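RagA protein (Porphyromonas gingivalis, PDB 6SLN) probably imports peptides across the outer membrane as the TonB-dependent beta-barrel transporter of the RagAB system. Local coordinates at residues Pro403-Val406 and Asn407-Ala411; Asn278-Ser281 and Leu282-Glu285; Ala670-Pro673 and Asp674-Trp677; Ala379-Gly383 and Lys384-Gly388; Trp898-Asp901 and Asn902-Thr905. All coordinates share one frame; numbering follows the deposited sequence.

Contact 1: Pro403-Val406 and Asn407-Ala411; sequences PFDV and NGDLA
The Phe-404 ring carries Leu-410 on one face: CD1 of the leucine lies 3.6 Å from the ring centroid, in a CH-pi contact offset toward the CD2-CE2 rim. Near the ring plane, at the edge, sits the carbonyl carbon of Asp-409. With CG of Phe-404 anti to its own carbonyl carbon (chi1 -52°), the ring lies beside the returning backbone, where Leu-410 can cover it. The same CD1 reaches Pro-403, 4.0 Å from CG, and helix 301-305 adds Ala-304 against all three residues. The other flat group is the Asp-405 carboxylate, whose plane is almost perpendicular to the amide of Asn-407. OD1 of Asp-405 accepts from Asp-409 N at 3.1 Å, from 41° above the carboxylate plane, and takes a weaker, bent bond from Asn-407 N, as in an Asx turn.

Around this carboxylate the chain reverses in a type I beta turn from Asp-405 to Gly-408, extended into a G1-bulge hairpin. Gly-408 N binds Asp-405 O at 3.2 Å, and Asp-405 N binds Asp-409 O at 2.8 Å; the positive phi of Gly-408 is one that glycine accepts readily. Together with the bond from Ala-411 N to Pro-403 O (2.7 Å), the Asp-405 N bond bridges Phe-404 and Leu-410. A water donates to Asp-405 OD2, and may also reach Asp-409 OD2, though that leg is too short to trust. The two aspartates lie close, OD1 of Asp-405 being 4.4 Å from OD2 of Asp-409, so their negative charges probably disfavour one another.

Contact 2: Asn278-Ser281 and Leu282-Glu285; sequences NYDS and LKDE
Tyr-279 O turns inward to collect two backbone N-H groups, with Lys-283 N at 2.6 Å almost straight ahead of the carbonyl and Leu-282 N at 2.8 Å from 60° above its plane. Just outside this backbone grip, CB of Tyr-279 packs on CB of Leu-282 at 3.9 Å. The phenol ring leads away from there, to Arg-421 and Pro-422, while Leu-282 is buried against Leu-290 and Tyr-481.

On the exposed side, Asp-280 and Lys-283 run side by side and point the same way. Their salt bridge joins OD1 to NZ at 2.6 Å, the ammonium arriving on the anti side of the carboxylate, 33° out of its plane. Lys-283 gets there with CG held between its backbone N and carbonyl carbon (chi1 75°) and an otherwise extended chain that bends at the last torsion to bring NZ over to the aspartate.

The Ser-281 hydroxyl is hydrogen-bonded to that of Tyr-481. The carbonyl O of Ser-281 touches CG of Glu-285 at 3.9 Å, and the glutamate's OE1 is taken up by Thr-289. A water sits between the backbones: it donates to Asp-280 O at 3.0 Å and to Glu-285 OE2 at 3.2 Å, and accepts from Asp-284 N at 2.9 Å. It thus occupies the place where a direct bond from Asp-284 N to Asp-280 O would continue an alpha-helix. The arrangement is that of a single, weakly bonded helical turn, 280-283, with an i to i+3 salt bridge along its outer face and a water set into the backbone just after it.

Contact 3: Ala670-Pro673 and Asp674-Trp677; sequences AGNP and DLSW
Backbone hydrogen bonding first: Leu-675 N returns to Asn-672 O at 3.1 Å, and the N-H points almost straight at its acceptor (170°). A water bridges Pro-673 O (3.1 Å) and Leu-675 O (2.9 Å), donating to both.

The backbone bond closes a type I beta turn from Asn-672 to Leu-675, with Pro-673 and Asp-674 at its corners. The proline ring fixes phi near -60°, the value the first corner needs. The turn lies in the loop that leads into barrel strand 678-691, and Gly-671 N just before it is tied to Gln-725.

Van der Waals contact comes from Asn-672. Its side chain extends away from its own N (chi1 177°), which brings OD1 back over the start of Leu-675: the oxygen is 3.5 Å from CA and 3.6 Å from CD1. Leu-675 N is also close to OD1, but the angle is too poor for a hydrogen bond. From there the buried leucine packs on Tyr-726 and Asn-728 of strand 724-728, and Asp-674 touches Asn-602.

Contact 4: Ala379-Gly383 and Lys384-Gly388; sequences ADYFG and KYYMG
Tyr-381 presents its ring edge to the face of Tyr-386 in a T-shaped stack, with centroids 5.0 Å apart and planes at 70°. The atom that leads is CD1 of Tyr-381, 3.4 Å from CE2 and 3.7 Å from CD2 of Tyr-386, so the approach is to one side of the ring rather than to its middle. Both tyrosines have CG anti to the carbonyl carbon (chi1 -74° for Tyr-381 and -68° for Tyr-386); from positions five residues apart the two side chains then cross at about a right angle.

What brings them together is a type II beta turn from Tyr-381 to Lys-384, closed by Lys-384 N on Tyr-381 O at 3.1 Å. Gly-383 takes the third position with positive phi, as this turn type prefers, and is also backbone-bonded to Asn-981. The turn belongs to the loop between barrel strand 363-377 and helix 390-396. The second half of this loop lines part of the peptide site: the bound peptide packs on Lys-384, Tyr-385, Tyr-386 and Met-387.

Lys-384 folds back over the turn. Its CB lies 3.5 Å from Tyr-381 O, and a bend at chi3 carries CE to the edge of the Tyr-386 ring, in the ring plane. NZ then ends 3.8 Å from Asp-380 O, too far for a hydrogen bond. Tyr-385 points away from 379-383, its ring edge-to-face with Phe-392 and its hydroxyl bonded to Asp-875, while Phe-382 meets the ring of Tyr-983.

Contact 5: Trp898-Asp901 and Asn902-Thr905; sequences WTED and NKET
Trp-898 lies beneath a turn of its own chain, and a backbone carbonyl hangs over its indole: Asn-902 O stands 3.8 Å above the ring plane, toward the rim, on the same face as Glu-900 N. CG of the tryptophan is anti to its backbone N (chi1 -177°), which swings the indole alongside Lys-903. There CE2 of Trp-898 is 3.5 Å from CG of Lys-903, the lysine methylenes running beside the ring and pointing the same way. The indole N-H itself is used by Lys-803 O. At the other end of the residue, CG2 of Thr-905 touches the Trp-898 CA at 3.7 Å, while the Thr-905 hydroxyl bonds to Asn-896 O.

Above the ring the chain makes a tight reversal through Glu-900 and Asp-901. Thr-899 N meets Asn-902 O at 2.8 Å; the return bond, Asn-902 N to Thr-899 O, is 3.1 Å. A weak bond from Asp-901 N to Thr-899 OG1 (2.9 Å), as in an ST turn, spans the same bend. ND2 of Asn-902 is held by Ala-897 O, just before the turn.

Beyond the indole, Lys-903 bends at chi3 and Glu-900 at chi2 until NZ meets OE2 at 2.6 Å, nearly in line with the carboxylate C-O bond. The lysine thus does two jobs in this loop before strand 921-937, its methylenes packing beside the buried indole and its ammonium group pairing with an exposed carboxylate, so the salt bridge is probably weakened by solvent but steered by the packing.

Overall arrangement
Four of the contacts lie in loops of the chain; contact 2 lies on the short helix 280-283. Contacts 1 and 2 are neighbours, centres about 15 Å apart and nearest atoms about 7 Å, and Thr-289 and Leu-290 touch both. Contact 4 precedes contact 1 in the same long excursion between strands 363-377 and 435-450; their nearest atoms are about 8 Å apart. Contact 4 is where the bound peptide packs, about 36 Å centre to centre from contact 5 and 37 Å from contact 3. Contact 3 stands apart, its centre about 58 Å from contact 1, across the centre of the chain, and its Pro-673 side chain about 14 Å from a bound dodecyl maltoside.

Contact 1: Pro403-Val406 and Asn407-Ala411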
loop_
_atom_site.group_PDB
_atom_site.type_symbol
_atom_site.label_atom_id
_atom_site.label_comp_id
_atom_site.label_asym_id
_atom_site.label_seq_id
_atom_site.Cartn_x
_atom_site.Cartn_y
_atom_site.Cartn_z
ATOM N N PRO A 403 7.321 -30.470 -23.707
ATOM C CA PRO A 403 6.343 -29.827 -22.821
ATOM C C PRO A 403 4.902 -29.979 -23.279
ATOM O O PRO A 403 4.028 -29.322 -22.714
ATOM C CB PRO A 403 6.776 -28.350 -22.881
ATOM C CG PRO A 403 7.247 -28.190 -24.322
ATOM C CD PRO A 403 7.783 -29.557 -24.764
ATOM N N PHE A 404 4.633 -30.803 -24.287
ATOM C CA PHE A 404 3.276 -30.981 -24.778
ATOM C C PHE A 404 2.730 -32.326 -24.330
ATOM O O PHE A 404 3.485 -33.266 -24.080
ATOM C CB PHE A 404 3.202 -30.892 -26.303
ATOM C CG PHE A 404 3.853 -29.654 -26.895
ATOM C CD1 PHE A 404 5.210 -29.626 -27.158
ATOM C CD2 PHE A 404 3.091 -28.542 -27.241
ATOM C CE1 PHE A 404 5.798 -28.499 -27.723
ATOM C CE2 PHE A 404 3.683 -27.413 -27.811
ATOM C CZ PHE A 404 5.029 -27.395 -28.055
ATOM N N ASP A 405 1.403 -32.408 -24.227
ATOM C CA ASP A 405 0.731 -33.687 -24.019
ATOM C C ASP A 405 0.629 -34.413 -25.363
ATOM O O ASP A 405 1.158 -33.962 -26.386
ATOM C CB ASP A 405 -0.620 -33.478 -23.326
ATOM C CG ASP A 405 -1.709 -32.879 -24.247
ATOM O OD1 ASP A 405 -1.519 -32.695 -25.465
ATOM O OD2 ASP A 405 -2.808 -32.592 -23.733
ATOM N N VAL A 406 -0.075 -35.548 -25.381
ATOM C CA VAL A 406 -0.106 -36.382 -26.579
ATOM C C VAL A 406 -1.003 -35.814 -27.665
ATOM O O VAL A 406 -0.927 -36.257 -28.820
ATOM C CB VAL A 406 -0.554 -37.809 -26.230
ATOM C CG1 VAL A 406 0.556 -38.529 -25.482
ATOM C CG2 VAL A 406 -1.835 -37.768 -25.419
ATOM N N ASN A 407 -1.863 -34.865 -27.318
ATOM C CA ASN A 407 -2.734 -34.205 -28.271
ATOM C C ASN A 407 -2.108 -32.953 -28.841
ATOM O O ASN A 407 -2.765 -32.233 -29.599
ATOM C CB ASN A 407 -4.071 -33.872 -27.610
ATOM C CG ASN A 407 -4.696 -35.082 -26.918
ATOM O OD1 ASN A 407 -5.026 -35.027 -25.736
ATOM N ND2 ASN A 407 -4.859 -36.177 -27.654
ATOM N N GLY A 408 -0.856 -32.677 -28.495
ATOM C CA GLY A 408 -0.168 -31.524 -29.029
ATOM C C GLY A 408 -0.438 -30.212 -28.324
ATOM O O GLY A 408 0.084 -29.178 -28.761
ATOM N N ASP A 409 -1.246 -30.215 -27.266
ATOM C CA ASP A 409 -1.463 -29.046 -26.430
ATOM C C ASP A 409 -0.419 -28.984 -25.327
ATOM O O ASP A 409 0.011 -30.008 -24.791
ATOM C CB ASP A 409 -2.858 -29.076 -25.814
ATOM C CG ASP A 409 -3.939 -29.095 -26.853
ATOM O OD1 ASP A 409 -3.963 -28.174 -27.695
ATOM O OD2 ASP A 409 -4.752 -30.038 -26.840
ATOM N N LEU A 410 -0.018 -27.763 -24.987
ATOM C CA LEU A 410 1.015 -27.575 -23.979
ATOM C C LEU A 410 0.560 -28.174 -22.648
ATOM O O LEU A 410 -0.559 -27.927 -22.193
ATOM C CB LEU A 410 1.319 -26.083 -23.859
ATOM C CG LEU A 410 2.756 -25.571 -23.801
ATOM C CD1 LEU A 410 3.679 -26.354 -24.682
ATOM C CD2 LEU A 410 2.751 -24.116 -24.217
ATOM N N ALA A 411 1.404 -29.017 -22.057
ATOM C CA ALA A 411 1.119 -29.564 -20.737
ATOM C C ALA A 411 1.222 -28.453 -19.685
ATOM O O ALA A 411 1.560 -27.304 -19.980
ATOM C CB ALA A 411 2.076 -30.714 -20.421
HETATM O O HOH W 1 -4.907 -31.473 -24.876
#

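Contact 2: Asn278-Ser281 and Leu282-Glu285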
loop_
_atom_site.group_PDB
_atom_site.type_symbol
_atom_site.label_atom_id
_atom_site.label_comp_id
_atom_site.label_asym_id
_atom_site.label_seq_id
_atom_site.Cartn_x
_atom_site.Cartn_y
_atom_site.Cartn_z
ATOM N N ASN A 278 5.345 -38.770 -8.336
ATOM C CA ASN A 278 5.211 -38.141 -7.036
ATOM C C ASN A 278 4.133 -37.068 -7.032
ATOM O O ASN A 278 4.109 -36.235 -6.125
ATOM C CB ASN A 278 6.555 -37.542 -6.602
ATOM C CG ASN A 278 7.577 -38.597 -6.236
ATOM O OD1 ASN A 278 7.269 -39.572 -5.545
ATOM N ND2 ASN A 278 8.803 -38.414 -6.707
ATOM N N TYR A 279 3.265 -37.042 -8.041
ATOM C CA TYR A 279 2.203 -36.049 -8.105
ATOM C C TYR A 279 0.928 -36.740 -8.536
ATOM O O TYR A 279 0.891 -37.384 -9.588
ATOM C CB TYR A 279 2.559 -34.897 -9.049
ATOM C CG TYR A 279 3.838 -34.195 -8.619
ATOM C CD1 TYR A 279 5.080 -34.710 -8.984
ATOM C CD2 TYR A 279 3.811 -33.041 -7.838
ATOM C CE1 TYR A 279 6.238 -34.117 -8.596
ATOM C CE2 TYR A 279 5.005 -32.418 -7.438
ATOM C CZ TYR A 279 6.210 -32.972 -7.827
ATOM O OH TYR A 279 7.416 -32.421 -7.477
ATOM N N ASP A 280 -0.097 -36.638 -7.693
ATOM C CA ASP A 280 -1.403 -37.148 -8.076
ATOM C C ASP A 280 -1.828 -36.577 -9.413
ATOM O O ASP A 280 -2.416 -37.283 -10.230
ATOM C CB ASP A 280 -2.426 -36.820 -6.988
ATOM C CG ASP A 280 -2.040 -37.408 -5.648
ATOM O OD1 ASP A 280 -1.290 -38.413 -5.663
ATOM O OD2 ASP A 280 -2.468 -36.881 -4.596
ATOM N N SER A 281 -1.491 -35.324 -9.674
ATOM C CA SER A 281 -1.876 -34.706 -10.925
ATOM C C SER A 281 -1.110 -35.258 -12.122
ATOM O O SER A 281 -1.432 -34.886 -13.254
ATOM C CB SER A 281 -1.664 -33.192 -10.818
ATOM O OG SER A 281 -0.497 -32.891 -10.063
ATOM N N LEU A 282 -0.132 -36.140 -11.907
ATOM C CA LEU A 282 0.767 -36.617 -12.950
ATOM C C LEU A 282 0.909 -38.130 -12.983
ATOM O O LEU A 282 0.998 -38.697 -14.073
ATOM C CB LEU A 282 2.190 -35.981 -12.799
ATOM C CG LEU A 282 2.257 -34.466 -13.013
ATOM C CD1 LEU A 282 3.686 -33.927 -12.993
ATOM C CD2 LEU A 282 1.557 -34.074 -14.295
ATOM N N LYS A 283 0.941 -38.796 -11.825
ATOM C CA LYS A 283 1.344 -40.201 -11.788
ATOM C C LYS A 283 0.462 -41.108 -12.653
ATOM O O LYS A 283 0.928 -42.169 -13.088
ATOM C CB LYS A 283 1.367 -40.701 -10.340
ATOM C CG LYS A 283 -0.010 -40.936 -9.762
ATOM C CD LYS A 283 0.068 -41.536 -8.381
ATOM C CE LYS A 283 -1.283 -41.470 -7.692
ATOM N NZ LYS A 283 -1.161 -40.964 -6.291
ATOM N N ASP A 284 -0.778 -40.716 -12.932
ATOM C CA ASP A 284 -1.633 -41.476 -13.834
ATOM C C ASP A 284 -1.658 -40.907 -15.242
ATOM O O ASP A 284 -2.263 -41.521 -16.125
ATOM C CB ASP A 284 -3.077 -41.542 -13.300
ATOM C CG ASP A 284 -3.158 -42.141 -11.916
ATOM O OD1 ASP A 284 -2.325 -43.017 -11.598
ATOM O OD2 ASP A 284 -4.035 -41.718 -11.135
ATOM N N GLU A 285 -1.039 -39.753 -15.476
ATOM C CA GLU A 285 -0.907 -39.234 -16.833
ATOM C C GLU A 285 0.427 -39.574 -17.480
ATOM O O GLU A 285 0.494 -39.681 -18.708
ATOM C CB GLU A 285 -1.098 -37.716 -16.862
ATOM C CG GLU A 285 -2.363 -37.237 -16.208
ATOM C CD GLU A 285 -3.575 -38.083 -16.566
ATOM O OE1 GLU A 285 -3.767 -38.393 -17.761
ATOM O OE2 GLU A 285 -4.343 -38.433 -15.642
HETATM O O HOH W 2 -2.443 -38.328 -13.018
#

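Contact 3: Ala670-Pro673 and Asp674-Trp677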
loop_
_atom_site.group_PDB
_atom_site.type_symbol
_atom_site.label_atom_id
_atom_site.label_comp_id
_atom_site.label_asym_id
_atom_site.label_seq_id
_atom_site.Cartn_x
_atom_site.Cartn_y
_atom_site.Cartn_z
ATOM N N ALA A 670 28.463 8.581 -2.397
ATOM C CA ALA A 670 29.717 9.314 -2.319
ATOM C C ALA A 670 29.476 10.822 -2.362
ATOM O O ALA A 670 30.008 11.578 -1.525
ATOM C CB ALA A 670 30.636 8.868 -3.458
ATOM N N GLY A 671 28.674 11.276 -3.330
ATOM C CA GLY A 671 28.357 12.683 -3.480
ATOM C C GLY A 671 29.302 13.419 -4.422
ATOM O O GLY A 671 30.376 12.938 -4.784
ATOM N N ASN A 672 28.859 14.612 -4.840
ATOM C CA ASN A 672 29.606 15.517 -5.710
ATOM C C ASN A 672 29.016 16.928 -5.648
ATOM O O ASN A 672 28.112 17.270 -6.427
ATOM C CB ASN A 672 29.619 15.006 -7.149
ATOM C CG ASN A 672 30.329 15.947 -8.084
ATOM O OD1 ASN A 672 29.875 16.193 -9.202
ATOM N ND2 ASN A 672 31.454 16.494 -7.629
ATOM N N PRO A 673 29.511 17.778 -4.740
ATOM C CA PRO A 673 28.878 19.093 -4.542
ATOM C C PRO A 673 28.854 19.967 -5.779
ATOM O O PRO A 673 27.959 20.814 -5.898
ATOM C CB PRO A 673 29.724 19.726 -3.435
ATOM C CG PRO A 673 30.364 18.582 -2.732
ATOM C CD PRO A 673 30.622 17.556 -3.803
ATOM N N ASP A 674 29.770 19.774 -6.726
ATOM C CA ASP A 674 29.829 20.647 -7.886
ATOM C C ASP A 674 29.107 20.087 -9.112
ATOM O O ASP A 674 29.248 20.649 -10.205
ATOM C CB ASP A 674 31.286 20.973 -8.204
ATOM C CG ASP A 674 31.904 21.898 -7.161
ATOM O OD1 ASP A 674 31.381 23.020 -6.955
ATOM O OD2 ASP A 674 32.896 21.489 -6.529
ATOM N N LEU A 675 28.316 19.023 -8.956
ATOM C CA LEU A 675 27.452 18.565 -10.035
ATOM C C LEU A 675 26.682 19.729 -10.640
ATOM O O LEU A 675 26.031 20.486 -9.924
ATOM C CB LEU A 675 26.469 17.524 -9.512
ATOM C CG LEU A 675 25.924 16.574 -10.586
ATOM C CD1 LEU A 675 27.064 15.883 -11.350
ATOM C CD2 LEU A 675 25.032 15.551 -9.953
ATOM N N SER A 676 26.748 19.861 -11.962
ATOM C CA SER A 676 26.001 20.901 -12.658
ATOM C C SER A 676 25.576 20.375 -14.029
ATOM O O SER A 676 25.772 19.199 -14.365
ATOM C CB SER A 676 26.832 22.186 -12.746
ATOM O OG SER A 676 26.055 23.312 -13.150
ATOM N N TRP A 677 24.955 21.257 -14.808
ATOM C CA TRP A 677 24.530 20.923 -16.159
ATOM C C TRP A 677 25.675 20.364 -16.987
ATOM O O TRP A 677 26.825 20.805 -16.871
ATOM C CB TRP A 677 24.004 22.162 -16.863
ATOM C CG TRP A 677 22.755 22.639 -16.313
ATOM C CD1 TRP A 677 22.591 23.360 -15.173
ATOM C CD2 TRP A 677 21.456 22.451 -16.871
ATOM N NE1 TRP A 677 21.265 23.641 -14.984
ATOM C CE2 TRP A 677 20.541 23.090 -16.010
ATOM C CE3 TRP A 677 20.976 21.818 -18.018
ATOM C CZ2 TRP A 677 19.167 23.100 -16.253
ATOM C CZ3 TRP A 677 19.618 21.838 -18.264
ATOM C CH2 TRP A 677 18.728 22.470 -17.386
HETATM O O HOH W 3 25.214 20.337 -7.192
#

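Contact 4: Ala379-Gly383 and Lys384-Gly388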
loop_
_atom_site.group_PDB
_atom_site.type_symbol
_atom_site.label_atom_id
_atom_site.label_comp_id
_atom_site.label_asym_id
_atom_site.label_seq_id
_atom_site.Cartn_x
_atom_site.Cartn_y
_atom_site.Cartn_z
ATOM N N ALA A 379 6.868 -9.151 -20.253
ATOM C CA ALA A 379 7.497 -10.443 -20.065
ATOM C C ALA A 379 8.878 -10.165 -19.492
ATOM O O ALA A 379 9.712 -9.523 -20.141
ATOM C CB ALA A 379 7.557 -11.206 -21.384
ATOM N N ASP A 380 9.108 -10.615 -18.267
ATOM C CA ASP A 380 10.223 -10.117 -17.484
ATOM C C ASP A 380 11.278 -11.182 -17.241
ATOM O O ASP A 380 11.915 -11.203 -16.189
ATOM C CB ASP A 380 9.707 -9.525 -16.173
ATOM C CG ASP A 380 9.093 -8.147 -16.377
ATOM O OD1 ASP A 380 9.575 -7.398 -17.259
ATOM O OD2 ASP A 380 8.115 -7.823 -15.679
ATOM N N TYR A 381 11.480 -12.070 -18.207
ATOM C CA TYR A 381 12.626 -12.958 -18.185
ATOM C C TYR A 381 13.518 -12.769 -19.388
ATOM O O TYR A 381 14.690 -13.174 -19.344
ATOM C CB TYR A 381 12.177 -14.424 -18.095
ATOM C CG TYR A 381 11.683 -14.777 -16.712
ATOM C CD1 TYR A 381 12.434 -14.461 -15.591
ATOM C CD2 TYR A 381 10.459 -15.396 -16.523
ATOM C CE1 TYR A 381 11.997 -14.775 -14.332
ATOM C CE2 TYR A 381 10.008 -15.707 -15.258
ATOM C CZ TYR A 381 10.782 -15.393 -14.165
ATOM O OH TYR A 381 10.344 -15.693 -12.899
ATOM N N PHE A 382 13.008 -12.127 -20.432
ATOM C CA PHE A 382 13.776 -11.901 -21.638
ATOM C C PHE A 382 15.005 -11.050 -21.349
ATOM O O PHE A 382 15.037 -10.250 -20.410
ATOM C CB PHE A 382 12.890 -11.255 -22.701
ATOM C CG PHE A 382 11.905 -12.229 -23.319
ATOM C CD1 PHE A 382 12.258 -12.964 -24.425
ATOM C CD2 PHE A 382 10.658 -12.416 -22.764
ATOM C CE1 PHE A 382 11.380 -13.851 -24.983
ATOM C CE2 PHE A 382 9.780 -13.308 -23.307
ATOM C CZ PHE A 382 10.145 -14.031 -24.421
ATOM N N GLY A 383 16.045 -11.262 -22.152
ATOM C CA GLY A 383 17.313 -10.631 -21.900
ATOM C C GLY A 383 18.127 -11.271 -20.807
ATOM O O GLY A 383 19.317 -10.987 -20.709
ATOM N N LYS A 384 17.538 -12.115 -19.978
ATOM C CA LYS A 384 18.285 -12.940 -19.040
ATOM C C LYS A 384 18.280 -14.394 -19.516
ATOM O O LYS A 384 17.519 -14.785 -20.412
ATOM C CB LYS A 384 17.704 -12.802 -17.629
ATOM C CG LYS A 384 18.077 -11.501 -16.978
ATOM C CD LYS A 384 17.444 -11.317 -15.610
ATOM C CE LYS A 384 15.951 -11.098 -15.720
ATOM N NZ LYS A 384 15.303 -11.103 -14.372
ATOM N N TYR A 385 19.175 -15.189 -18.932
ATOM C CA TYR A 385 19.479 -16.537 -19.416
ATOM C C TYR A 385 18.954 -17.525 -18.382
ATOM O O TYR A 385 19.645 -17.886 -17.427
ATOM C CB TYR A 385 20.987 -16.742 -19.677
ATOM C CG TYR A 385 21.401 -16.242 -21.024
ATOM C CD1 TYR A 385 21.055 -16.925 -22.182
ATOM C CD2 TYR A 385 22.121 -15.068 -21.150
ATOM C CE1 TYR A 385 21.439 -16.447 -23.433
ATOM C CE2 TYR A 385 22.510 -14.582 -22.394
ATOM C CZ TYR A 385 22.168 -15.268 -23.526
ATOM O OH TYR A 385 22.554 -14.763 -24.741
ATOM N N TYR A 386 17.722 -17.963 -18.592
ATOM C CA TYR A 386 17.076 -18.969 -17.770
ATOM C C TYR A 386 16.764 -20.164 -18.657
ATOM O O TYR A 386 16.219 -19.993 -19.754
ATOM C CB TYR A 386 15.787 -18.425 -17.172
ATOM C CG TYR A 386 15.940 -17.329 -16.148
ATOM C CD1 TYR A 386 16.280 -17.630 -14.831
ATOM C CD2 TYR A 386 15.689 -15.994 -16.477
ATOM C CE1 TYR A 386 16.389 -16.644 -13.880
ATOM C CE2 TYR A 386 15.798 -14.988 -15.521
ATOM C CZ TYR A 386 16.148 -15.325 -14.224
ATOM O OH TYR A 386 16.268 -14.353 -13.251
ATOM N N MET A 387 17.101 -21.366 -18.195
ATOM C CA MET A 387 16.761 -22.543 -18.984
ATOM C C MET A 387 15.263 -22.616 -19.239
ATOM O O MET A 387 14.445 -22.395 -18.340
ATOM C CB MET A 387 17.194 -23.823 -18.300
ATOM C CG MET A 387 17.226 -24.954 -19.272
ATOM S SD MET A 387 18.735 -25.852 -19.031
ATOM C CE MET A 387 18.571 -26.341 -17.314
ATOM N N GLY A 388 14.914 -22.908 -20.480
ATOM C CA GLY A 388 13.538 -23.036 -20.879
ATOM C C GLY A 388 12.842 -21.738 -21.197
ATOM O O GLY A 388 11.689 -21.769 -21.645
#

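Contact 5: Trp898-Asp901 and Asn902-Thr905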
loop_
_atom_site.group_PDB
_atom_site.type_symbol
_atom_site.label_atom_id
_atom_site.label_comp_id
_atom_site.label_asym_id
_atom_site.label_seq_id
_atom_site.Cartn_x
_atom_site.Cartn_y
_atom_site.Cartn_z
ATOM N N TRP A 898 36.915 -30.821 -33.991
ATOM C CA TRP A 898 38.222 -31.378 -34.328
ATOM C C TRP A 898 38.528 -32.588 -33.462
ATOM O O TRP A 898 38.399 -32.542 -32.238
ATOM C CB TRP A 898 39.306 -30.318 -34.146
ATOM C CG TRP A 898 40.721 -30.720 -34.523
ATOM C CD1 TRP A 898 41.399 -30.344 -35.645
ATOM C CD2 TRP A 898 41.641 -31.513 -33.751
ATOM N NE1 TRP A 898 42.670 -30.863 -35.632
ATOM C CE2 TRP A 898 42.843 -31.589 -34.484
ATOM C CE3 TRP A 898 41.562 -32.169 -32.520
ATOM C CZ2 TRP A 898 43.951 -32.304 -34.035
ATOM C CZ3 TRP A 898 42.659 -32.887 -32.081
ATOM C CH2 TRP A 898 43.840 -32.943 -32.835
ATOM N N THR A 899 38.909 -33.682 -34.109
ATOM C CA THR A 899 39.414 -34.869 -33.446
ATOM C C THR A 899 40.680 -35.280 -34.171
ATOM O O THR A 899 41.033 -34.719 -35.210
ATOM C CB THR A 899 38.380 -36.017 -33.428
ATOM O OG1 THR A 899 38.499 -36.830 -34.605
ATOM C CG2 THR A 899 36.942 -35.474 -33.316
ATOM N N GLU A 900 41.384 -36.258 -33.615
ATOM C CA GLU A 900 42.515 -36.808 -34.347
ATOM C C GLU A 900 42.062 -37.422 -35.660
ATOM O O GLU A 900 42.783 -37.354 -36.662
ATOM C CB GLU A 900 43.244 -37.842 -33.498
ATOM C CG GLU A 900 44.749 -37.807 -33.690
ATOM C CD GLU A 900 45.289 -36.390 -33.674
ATOM O OE1 GLU A 900 45.298 -35.769 -32.586
ATOM O OE2 GLU A 900 45.697 -35.896 -34.747
ATOM N N ASP A 901 40.868 -38.001 -35.681
ATOM C CA ASP A 901 40.341 -38.622 -36.886
ATOM C C ASP A 901 39.572 -37.643 -37.761
ATOM O O ASP A 901 39.083 -38.035 -38.825
ATOM C CB ASP A 901 39.439 -39.805 -36.517
ATOM C CG ASP A 901 40.028 -40.671 -35.415
ATOM O OD1 ASP A 901 41.108 -41.268 -35.623
ATOM O OD2 ASP A 901 39.409 -40.747 -34.334
ATOM N N ASN A 902 39.465 -36.384 -37.356
ATOM C CA ASN A 902 38.728 -35.403 -38.144
ATOM C C ASN A 902 39.440 -34.077 -37.960
ATOM O O ASN A 902 39.349 -33.459 -36.895
ATOM C CB ASN A 902 37.265 -35.312 -37.708
ATOM C CG ASN A 902 36.541 -34.141 -38.346
ATOM O OD1 ASN A 902 36.716 -33.855 -39.529
ATOM N ND2 ASN A 902 35.745 -33.441 -37.556
ATOM N N LYS A 903 40.140 -33.638 -38.989
ATOM C CA LYS A 903 41.069 -32.539 -38.838
ATOM C C LYS A 903 40.873 -31.420 -39.836
ATOM O O LYS A 903 41.274 -30.289 -39.541
ATOM C CB LYS A 903 42.506 -33.054 -38.942
ATOM C CG LYS A 903 43.203 -33.142 -37.620
ATOM C CD LYS A 903 44.660 -33.468 -37.816
ATOM C CE LYS A 903 44.926 -34.938 -37.611
ATOM N NZ LYS A 903 46.340 -35.154 -37.195
ATOM N N GLU A 904 40.290 -31.684 -41.003
ATOM C CA GLU A 904 39.927 -30.600 -41.910
ATOM C C GLU A 904 38.577 -30.085 -41.427
ATOM O O GLU A 904 37.505 -30.439 -41.923
ATOM C CB GLU A 904 39.915 -31.059 -43.362
ATOM C CG GLU A 904 41.242 -31.661 -43.834
ATOM C CD GLU A 904 42.453 -30.787 -43.522
ATOM O OE1 GLU A 904 43.489 -31.339 -43.082
ATOM O OE2 GLU A 904 42.376 -29.552 -43.722
ATOM N N THR A 905 38.654 -29.261 -40.392
ATOM C CA THR A 905 37.500 -28.607 -39.807
ATOM C C THR A 905 37.987 -27.375 -39.066
ATOM O O THR A 905 39.065 -27.385 -38.466
ATOM C CB THR A 905 36.749 -29.524 -38.848
ATOM O OG1 THR A 905 35.711 -28.773 -38.195
ATOM C CG2 THR A 905 37.699 -30.112 -37.808
#